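Side-chain contacts in FLAP endonuclease-1 protein (Methanocaldococcus jannaschii, PDB 1A76), which cuts 5'-flaps and trims 5' ends of DNA during replication and repair, as a magnesium-dependent, structure-specific nuclease: residues Y63-L68 against I73-V78; M142-V147 against N310-K315. All coordinates share one frame; numbering follows the deposited sequence.

Contact 1 of 2, residues Y63-L68 against I73-V78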
ATOM      1  N   TYR A  63       4.969   5.627 -15.599  1.00 13.37           N
ATOM      2  CA  TYR A  63       3.859   5.416 -16.526  1.00 13.34           C
ATOM      3  C   TYR A  63       2.475   5.301 -15.907  1.00 16.42           C
ATOM      4  O   TYR A  63       1.506   5.834 -16.464  1.00 13.37           O
ATOM      5  CB  TYR A  63       4.128   4.181 -17.401  1.00 14.43           C
ATOM      6  CG  TYR A  63       5.297   4.387 -18.338  1.00 17.65           C
ATOM      7  CD1 TYR A  63       5.214   5.301 -19.391  1.00 16.51           C
ATOM      8  CD2 TYR A  63       6.506   3.731 -18.131  1.00 14.19           C
ATOM      9  CE1 TYR A  63       6.303   5.562 -20.208  1.00 16.79           C
ATOM     10  CE2 TYR A  63       7.609   3.985 -18.946  1.00 18.50           C
ATOM     11  CZ  TYR A  63       7.499   4.903 -19.978  1.00 18.23           C
ATOM     12  OH  TYR A  63       8.586   5.193 -20.758  1.00 16.26           O
ATOM     13  N   LYS A  64       2.374   4.606 -14.772  1.00 16.59           N
ATOM     14  CA  LYS A  64       1.086   4.450 -14.107  1.00 17.48           C
ATOM     15  C   LYS A  64       0.596   5.794 -13.596  1.00 14.08           C
ATOM     16  O   LYS A  64      -0.573   6.124 -13.746  1.00 13.68           O
ATOM     17  CB  LYS A  64       1.179   3.471 -12.931  1.00 21.08           C
ATOM     18  CG  LYS A  64       0.000   2.527 -12.799  1.00 25.27           C
ATOM     19  CD  LYS A  64      -0.146   1.660 -14.046  1.00 25.41           C
ATOM     20  CE  LYS A  64      -1.583   1.674 -14.556  1.00 24.75           C
ATOM     21  NZ  LYS A  64      -2.010   0.346 -15.093  1.00 30.03           N
ATOM     22  N   THR A  65       1.490   6.569 -12.990  1.00 13.91           N
ATOM     23  CA  THR A  65       1.112   7.881 -12.474  1.00 12.83           C
ATOM     24  C   THR A  65       0.646   8.823 -13.600  1.00 13.53           C
ATOM     25  O   THR A  65      -0.335   9.556 -13.431  1.00 11.42           O
ATOM     26  CB  THR A  65       2.283   8.543 -11.695  1.00 14.04           C
ATOM     27  OG1 THR A  65       2.632   7.736 -10.563  1.00 11.11           O
ATOM     28  CG2 THR A  65       1.885   9.931 -11.203  1.00 10.43           C
ATOM     29  N   ILE A  66       1.339   8.808 -14.737  1.00 12.82           N
ATOM     30  CA  ILE A  66       0.953   9.668 -15.861  1.00 15.21           C
ATOM     31  C   ILE A  66      -0.386   9.197 -16.429  1.00 15.77           C
ATOM     32  O   ILE A  66      -1.243  10.011 -16.779  1.00 15.03           O
ATOM     33  CB  ILE A  66       2.033   9.665 -16.993  1.00 14.79           C
ATOM     34  CG1 ILE A  66       3.294  10.389 -16.515  1.00 14.35           C
ATOM     35  CG2 ILE A  66       1.505  10.390 -18.236  1.00 14.68           C
ATOM     36  CD1 ILE A  66       4.480  10.308 -17.491  1.00 14.82           C
ATOM     37  N   HIS A  67      -0.565   7.882 -16.498  1.00 15.51           N
ATOM     38  CA  HIS A  67      -1.792   7.276 -17.013  1.00 18.38           C
ATOM     39  C   HIS A  67      -2.995   7.812 -16.216  1.00 18.21           C
ATOM     40  O   HIS A  67      -4.036   8.156 -16.779  1.00 18.61           O
ATOM     41  CB  HIS A  67      -1.667   5.745 -16.892  1.00 26.39           C
ATOM     42  CG  HIS A  67      -2.946   4.995 -17.105  1.00 35.43           C
ATOM     43  ND1 HIS A  67      -3.607   4.969 -18.313  1.00 39.84           N
ATOM     44  CD2 HIS A  67      -3.659   4.200 -16.269  1.00 38.61           C
ATOM     45  CE1 HIS A  67      -4.672   4.191 -18.215  1.00 40.01           C
ATOM     46  NE2 HIS A  67      -4.725   3.712 -16.983  1.00 40.79           N
ATOM     47  N   LEU A  68      -2.819   7.897 -14.903  1.00 15.90           N
ATOM     48  CA  LEU A  68      -3.842   8.396 -13.988  1.00 15.67           C
ATOM     49  C   LEU A  68      -4.119   9.890 -14.225  1.00 18.21           C
ATOM     50  O   LEU A  68      -5.274  10.317 -14.308  1.00 17.82           O
ATOM     51  CB  LEU A  68      -3.376   8.186 -12.539  1.00 15.01           C
ATOM     52  CG  LEU A  68      -4.024   7.118 -11.645  1.00 13.63           C
ATOM     53  CD1 LEU A  68      -4.449   5.911 -12.443  1.00 16.66           C
ATOM     54  CD2 LEU A  68      -3.038   6.729 -10.547  1.00 12.99           C
ATOM     55  N   ILE A  73      -7.088  12.094 -12.761  1.00 21.29           N
ATOM     56  CA  ILE A  73      -7.055  11.466 -11.441  1.00 17.97           C
ATOM     57  C   ILE A  73      -5.777  11.988 -10.821  1.00 16.56           C
ATOM     58  O   ILE A  73      -4.676  11.675 -11.297  1.00 16.97           O
ATOM     59  CB  ILE A  73      -6.969   9.940 -11.501  1.00 15.91           C
ATOM     60  CG1 ILE A  73      -8.322   9.358 -11.912  1.00 14.84           C
ATOM     61  CG2 ILE A  73      -6.568   9.394 -10.123  1.00 17.66           C
ATOM     62  CD1 ILE A  73      -8.229   8.023 -12.613  1.00 12.40           C
ATOM     63  N   THR A  74      -5.922  12.801  -9.781  1.00 15.96           N
ATOM     64  CA  THR A  74      -4.767  13.382  -9.104  1.00 17.15           C
ATOM     65  C   THR A  74      -4.354  12.513  -7.923  1.00 15.72           C
ATOM     66  O   THR A  74      -5.065  12.434  -6.916  1.00 15.15           O
ATOM     67  CB  THR A  74      -5.087  14.799  -8.608  1.00 17.71           C
ATOM     68  OG1 THR A  74      -5.315  15.646  -9.736  1.00 23.13           O
ATOM     69  CG2 THR A  74      -3.943  15.353  -7.791  1.00 22.25           C
ATOM     70  N   PRO A  75      -3.200  11.837  -8.039  1.00 13.92           N
ATOM     71  CA  PRO A  75      -2.746  10.981  -6.950  1.00 14.06           C
ATOM     72  C   PRO A  75      -1.705  11.599  -6.022  1.00 15.81           C
ATOM     73  O   PRO A  75      -0.951  12.515  -6.388  1.00 15.63           O
ATOM     74  CB  PRO A  75      -2.173   9.780  -7.690  1.00 16.09           C
ATOM     75  CG  PRO A  75      -1.556  10.416  -8.952  1.00 17.20           C
ATOM     76  CD  PRO A  75      -2.278  11.747  -9.188  1.00 11.83           C
ATOM     77  N   ILE A  76      -1.694  11.095  -4.798  1.00 13.22           N
ATOM     78  CA  ILE A  76      -0.713  11.498  -3.818  1.00 14.39           C
ATOM     79  C   ILE A  76      -0.219  10.141  -3.329  1.00 16.04           C
ATOM     80  O   ILE A  76      -1.016   9.284  -2.936  1.00 14.95           O
ATOM     81  CB  ILE A  76      -1.327  12.330  -2.657  1.00 14.43           C
ATOM     82  CG1 ILE A  76      -0.240  12.615  -1.619  1.00 10.93           C
ATOM     83  CG2 ILE A  76      -2.519  11.599  -2.040  1.00 15.65           C
ATOM     84  CD1 ILE A  76      -0.313  13.996  -0.996  1.00 13.95           C
ATOM     85  N   TRP A  77       1.093   9.935  -3.392  1.00 14.70           N
ATOM     86  CA  TRP A  77       1.687   8.674  -2.985  1.00 12.27           C
ATOM     87  C   TRP A  77       1.954   8.626  -1.483  1.00 12.07           C
ATOM     88  O   TRP A  77       2.477   9.574  -0.894  1.00 12.79           O
ATOM     89  CB  TRP A  77       2.988   8.443  -3.766  1.00 11.34           C
ATOM     90  CG  TRP A  77       2.746   8.028  -5.181  1.00 10.60           C
ATOM     91  CD1 TRP A  77       2.270   8.811  -6.200  1.00  9.07           C
ATOM     92  CD2 TRP A  77       2.936   6.721  -5.734  1.00  8.52           C
ATOM     93  NE1 TRP A  77       2.154   8.067  -7.346  1.00 10.46           N
ATOM     94  CE2 TRP A  77       2.556   6.783  -7.092  1.00  8.62           C
ATOM     95  CE3 TRP A  77       3.392   5.499  -5.213  1.00  4.77           C
ATOM     96  CZ2 TRP A  77       2.617   5.668  -7.943  1.00  9.26           C
ATOM     97  CZ3 TRP A  77       3.449   4.393  -6.053  1.00  7.38           C
ATOM     98  CH2 TRP A  77       3.067   4.486  -7.407  1.00  8.91           C
ATOM     99  N   VAL A  78       1.585   7.514  -0.866  1.00 12.27           N
ATOM    100  CA  VAL A  78       1.787   7.345   0.562  1.00 11.26           C
ATOM    101  C   VAL A  78       2.719   6.179   0.843  1.00 13.65           C
ATOM    102  O   VAL A  78       2.441   5.027   0.483  1.00  9.82           O
ATOM    103  CB  VAL A  78       0.452   7.113   1.292  1.00 12.66           C
ATOM    104  CG1 VAL A  78       0.663   7.195   2.781  1.00 10.54           C
ATOM    105  CG2 VAL A  78      -0.559   8.148   0.866  1.00 11.59           C
TER

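Contact 2 of 2, residues M142-V147 against N310-K315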
ATOM      1  N   MET A 142       9.175  14.052 -10.809  1.00 12.88           N
ATOM      2  CA  MET A 142       7.934  14.135 -11.561  1.00  7.30           C
ATOM      3  C   MET A 142       6.987  15.215 -11.049  1.00  5.22           C
ATOM      4  O   MET A 142       5.970  15.497 -11.681  1.00  5.99           O
ATOM      5  CB  MET A 142       7.223  12.782 -11.543  1.00 10.65           C
ATOM      6  CG  MET A 142       7.945  11.681 -12.296  1.00  9.99           C
ATOM      7  SD  MET A 142       7.095  10.119 -12.034  1.00 14.87           S
ATOM      8  CE  MET A 142       5.512  10.444 -12.776  1.00 11.23           C
ATOM      9  N   GLY A 143       7.330  15.814  -9.913  1.00  3.84           N
ATOM     10  CA  GLY A 143       6.512  16.863  -9.323  1.00  5.25           C
ATOM     11  C   GLY A 143       5.274  16.314  -8.652  1.00  9.36           C
ATOM     12  O   GLY A 143       4.317  17.060  -8.376  1.00  7.55           O
ATOM     13  N   ILE A 144       5.286  15.003  -8.414  1.00 10.90           N
ATOM     14  CA  ILE A 144       4.159  14.299  -7.793  1.00  9.82           C
ATOM     15  C   ILE A 144       4.397  14.201  -6.283  1.00 10.66           C
ATOM     16  O   ILE A 144       5.404  13.651  -5.839  1.00 11.73           O
ATOM     17  CB  ILE A 144       4.009  12.857  -8.345  1.00 11.91           C
ATOM     18  CG1 ILE A 144       4.001  12.858  -9.886  1.00  9.17           C
ATOM     19  CG2 ILE A 144       2.751  12.214  -7.758  1.00  8.93           C
ATOM     20  CD1 ILE A 144       2.935  13.747 -10.516  1.00 11.85           C
ATOM     21  N   PRO A 145       3.438  14.675  -5.480  1.00 11.68           N
ATOM     22  CA  PRO A 145       3.575  14.640  -4.021  1.00 11.84           C
ATOM     23  C   PRO A 145       3.439  13.277  -3.357  1.00 12.42           C
ATOM     24  O   PRO A 145       2.652  12.429  -3.791  1.00 13.71           O
ATOM     25  CB  PRO A 145       2.494  15.606  -3.550  1.00 11.72           C
ATOM     26  CG  PRO A 145       1.423  15.461  -4.590  1.00 10.63           C
ATOM     27  CD  PRO A 145       2.144  15.250  -5.891  1.00 10.21           C
ATOM     28  N   TYR A 146       4.217  13.076  -2.301  1.00 13.56           N
ATOM     29  CA  TYR A 146       4.164  11.843  -1.540  1.00 15.87           C
ATOM     30  C   TYR A 146       4.232  12.150  -0.058  1.00 15.30           C
ATOM     31  O   TYR A 146       4.640  13.236   0.339  1.00 17.99           O
ATOM     32  CB  TYR A 146       5.297  10.876  -1.937  1.00 15.81           C
ATOM     33  CG  TYR A 146       6.722  11.285  -1.586  1.00 16.84           C
ATOM     34  CD1 TYR A 146       7.243  11.087  -0.300  1.00 18.50           C
ATOM     35  CD2 TYR A 146       7.573  11.803  -2.565  1.00 17.02           C
ATOM     36  CE1 TYR A 146       8.582  11.395  -0.001  1.00 17.71           C
ATOM     37  CE2 TYR A 146       8.904  12.111  -2.279  1.00 16.21           C
ATOM     38  CZ  TYR A 146       9.401  11.905  -1.003  1.00 17.68           C
ATOM     39  OH  TYR A 146      10.718  12.206  -0.744  1.00 19.92           O
ATOM     40  N   VAL A 147       3.791  11.197   0.752  1.00 16.52           N
ATOM     41  CA  VAL A 147       3.818  11.333   2.195  1.00 16.07           C
ATOM     42  C   VAL A 147       4.544  10.131   2.753  1.00 16.27           C
ATOM     43  O   VAL A 147       4.446   9.032   2.218  1.00 15.75           O
ATOM     44  CB  VAL A 147       2.403  11.315   2.832  1.00 17.00           C
ATOM     45  CG1 VAL A 147       2.425  12.091   4.163  1.00 17.63           C
ATOM     46  CG2 VAL A 147       1.382  11.874   1.888  1.00 19.95           C
ATOM     47  N   ASN A 310       2.762  19.191 -19.440  1.00 15.12           N
ATOM     48  CA  ASN A 310       1.563  19.890 -19.895  1.00 18.01           C
ATOM     49  C   ASN A 310       0.340  19.583 -19.040  1.00 16.62           C
ATOM     50  O   ASN A 310      -0.490  20.453 -18.816  1.00 16.46           O
ATOM     51  CB  ASN A 310       1.297  19.559 -21.367  1.00 18.42           C
ATOM     52  CG  ASN A 310       2.278  20.257 -22.298  1.00 20.77           C
ATOM     53  OD1 ASN A 310       2.824  21.313 -21.961  1.00 24.38           O
ATOM     54  ND2 ASN A 310       2.505  19.673 -23.474  1.00 21.53           N
ATOM     55  N   LEU A 311       0.226  18.351 -18.558  1.00 16.86           N
ATOM     56  CA  LEU A 311      -0.903  17.977 -17.702  1.00 16.42           C
ATOM     57  C   LEU A 311      -0.851  18.795 -16.418  1.00 18.43           C
ATOM     58  O   LEU A 311      -1.837  19.400 -16.007  1.00 21.72           O
ATOM     59  CB  LEU A 311      -0.850  16.479 -17.361  1.00 14.22           C
ATOM     60  CG  LEU A 311      -1.262  15.509 -18.477  1.00 15.68           C
ATOM     61  CD1 LEU A 311      -0.731  14.121 -18.166  1.00 17.37           C
ATOM     62  CD2 LEU A 311      -2.781  15.475 -18.612  1.00 18.15           C
ATOM     63  N   ILE A 312       0.309  18.818 -15.778  1.00 18.92           N
ATOM     64  CA  ILE A 312       0.448  19.575 -14.547  1.00 18.62           C
ATOM     65  C   ILE A 312       0.316  21.064 -14.842  1.00 22.94           C
ATOM     66  O   ILE A 312      -0.334  21.791 -14.102  1.00 22.59           O
ATOM     67  CB  ILE A 312       1.793  19.246 -13.858  1.00 19.26           C
ATOM     68  CG1 ILE A 312       1.775  17.769 -13.429  1.00 15.73           C
ATOM     69  CG2 ILE A 312       2.026  20.171 -12.667  1.00 15.26           C
ATOM     70  CD1 ILE A 312       3.056  17.250 -12.794  1.00 14.50           C
ATOM     71  N   ALA A 313       0.909  21.515 -15.943  1.00 26.61           N
ATOM     72  CA  ALA A 313       0.824  22.925 -16.320  1.00 29.62           C
ATOM     73  C   ALA A 313      -0.643  23.316 -16.477  1.00 32.51           C
ATOM     74  O   ALA A 313      -1.083  24.352 -15.978  1.00 33.88           O
ATOM     75  CB  ALA A 313       1.567  23.167 -17.629  1.00 29.20           C
ATOM     76  N   ASN A 314      -1.395  22.472 -17.175  1.00 36.18           N
ATOM     77  CA  ASN A 314      -2.809  22.719 -17.406  1.00 39.51           C
ATOM     78  C   ASN A 314      -3.636  22.473 -16.152  1.00 41.64           C
ATOM     79  O   ASN A 314      -4.562  23.229 -15.857  1.00 42.30           O
ATOM     80  CB  ASN A 314      -3.304  21.847 -18.561  1.00 40.62           C
ATOM     81  CG  ASN A 314      -2.873  22.386 -19.920  1.00 43.45           C
ATOM     82  OD1 ASN A 314      -3.389  21.974 -20.959  1.00 42.85           O
ATOM     83  ND2 ASN A 314      -1.922  23.318 -19.915  1.00 42.71           N
ATOM     84  N   LYS A 315      -3.310  21.416 -15.414  1.00 44.61           N
ATOM     85  CA  LYS A 315      -4.022  21.110 -14.180  1.00 46.33           C
ATOM     86  C   LYS A 315      -3.850  22.337 -13.301  1.00 47.79           C
ATOM     87  O   LYS A 315      -4.819  22.914 -12.815  1.00 49.27           O
ATOM     88  CB  LYS A 315      -3.404  19.888 -13.488  1.00 45.99           C
ATOM     89  CG  LYS A 315      -4.418  18.869 -12.988  1.00 44.67           C
ATOM     90  CD  LYS A 315      -3.775  17.506 -12.766  1.00 43.32           C
ATOM     91  CE  LYS A 315      -4.578  16.387 -13.427  1.00 40.84           C
ATOM     92  NZ  LYS A 315      -4.115  16.090 -14.820  1.00 32.17           N
TER

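Contact 1 of 2, residues Y63-L68 against I73-V78
Leu68 and Ile73 meet where helix 56-70 gives way to strand 74-79, through backbone and side chain at once. Ile73 N donates to Leu68 O at 3.0 Å, the donor lying above the carbonyl plane. Beside this bond Ile73 CG2 packs on Leu68 CG at 3.7 Å, the side chains crossing at a slant. In Ile73, CG2 stands anti to the backbone N and CG1 beside it (chi1 -74°), which brings the CG2 methyl to the leucine, while CB comes within 3.3 Å of Leu68 O. With an alanine in place of Ile73, Leu68 CG would probably lose the methyl packed on it, and a gap open toward Val24 and Phe16.

One helical turn back, Thr65 works with both branches. Its methyl CG2 lies 4.1 Å from Pro75 CG, and OG1 comes to the edge of the Trp77 indole near the ring plane. NE1 of Trp77 donates to Thr65 OG1 at 3.3 Å, a weak bond bent to 128° because OG1 lies as near CZ2, off the N-H line; the firmer partner of this hydroxyl is Val61 O in the preceding turn of its own helix. Leu68 CD2 also reaches Pro75 CB.

Behind this layer, Val24 and Ile26 of strand 23-27 pack against Pro75, and Ile26 touches Trp77 too. The strand segment runs back at 146° to the helix segment, with their axes 8.5 Å apart. This is the helix-to-strand return of a beta-alpha-beta crossover, strands 23-27 and 74-79 being parallel neighbours in the central sheet of the PIN-like nuclease fold.

Contact 2 of 2, residues M142-V147 against N310-K315
Ile312 reaches out from helix 298-315 to the chain just after helix 129-142, and one methyl, CD1, makes the closest approaches. The apolar part is a meeting of two isoleucine ends: Ile312 CD1 lies 4.2 Å from Ile144 CD1. Ile312 is extended, with CD1 anti to CA (chi2 177°), which carries the methyl well clear of its helix. Ile144 is folded instead, its chi2 of -56° swinging CD1 off the extended line, to one side of CA.

The second approach is to a polar backbone atom. Ile312 CD1 stands 3.6 Å from Met142 O, a van der Waals contact in which the methyl rests against the carbonyl oxygen. Gly143 follows, taking the positive phi (76°) called for by the Schellman motif that ends helix 129-142; a CB here would point toward the same methyl at a normal packing distance. Contact here is slight, burying 78 Å² over both sides, and rests on packing alone between the two segments.

Polar ties to the surroundings are made by other residues: Lys315 NZ bonds to Leu69 O, and the backbone of Gly143 pairs with Lys279. Helix 56-70 lies alongside, with Thr65 and Leu69 touching Ile144, Phe62 touching Met142 and Glu70 touching Leu311. The last turns of helix 298-315 thus pack beside helix 56-70 and against the turn that leads from helix 129-142 into strand 146-148, an outermost strand of the sheet, whose neighbour is strand 74-79.

How the contacts relate
Contacts 1 and 2 follow one another along the chain, yet their centres lie only 9 Å apart, because strands 74-79 and 146-148 are parallel neighbours in one sheet. Trp77 joins them through its backbone: Trp77 N is 3.0 Å from Pro145 O and Trp77 O is 2.7 Å from Val147 N, both probable hydrogen bonds. Side chains meet as well, Ile144 touching Trp77. Contact 1 is nearer the metal site, the Trp77 side chain being about 12 Å from a bound manganese ion and about 8 Å from the side chain of Asp27, a predicted magnesium ligand. Contact 2 lies farther out, away from the metal site, where helix 298-315 packs.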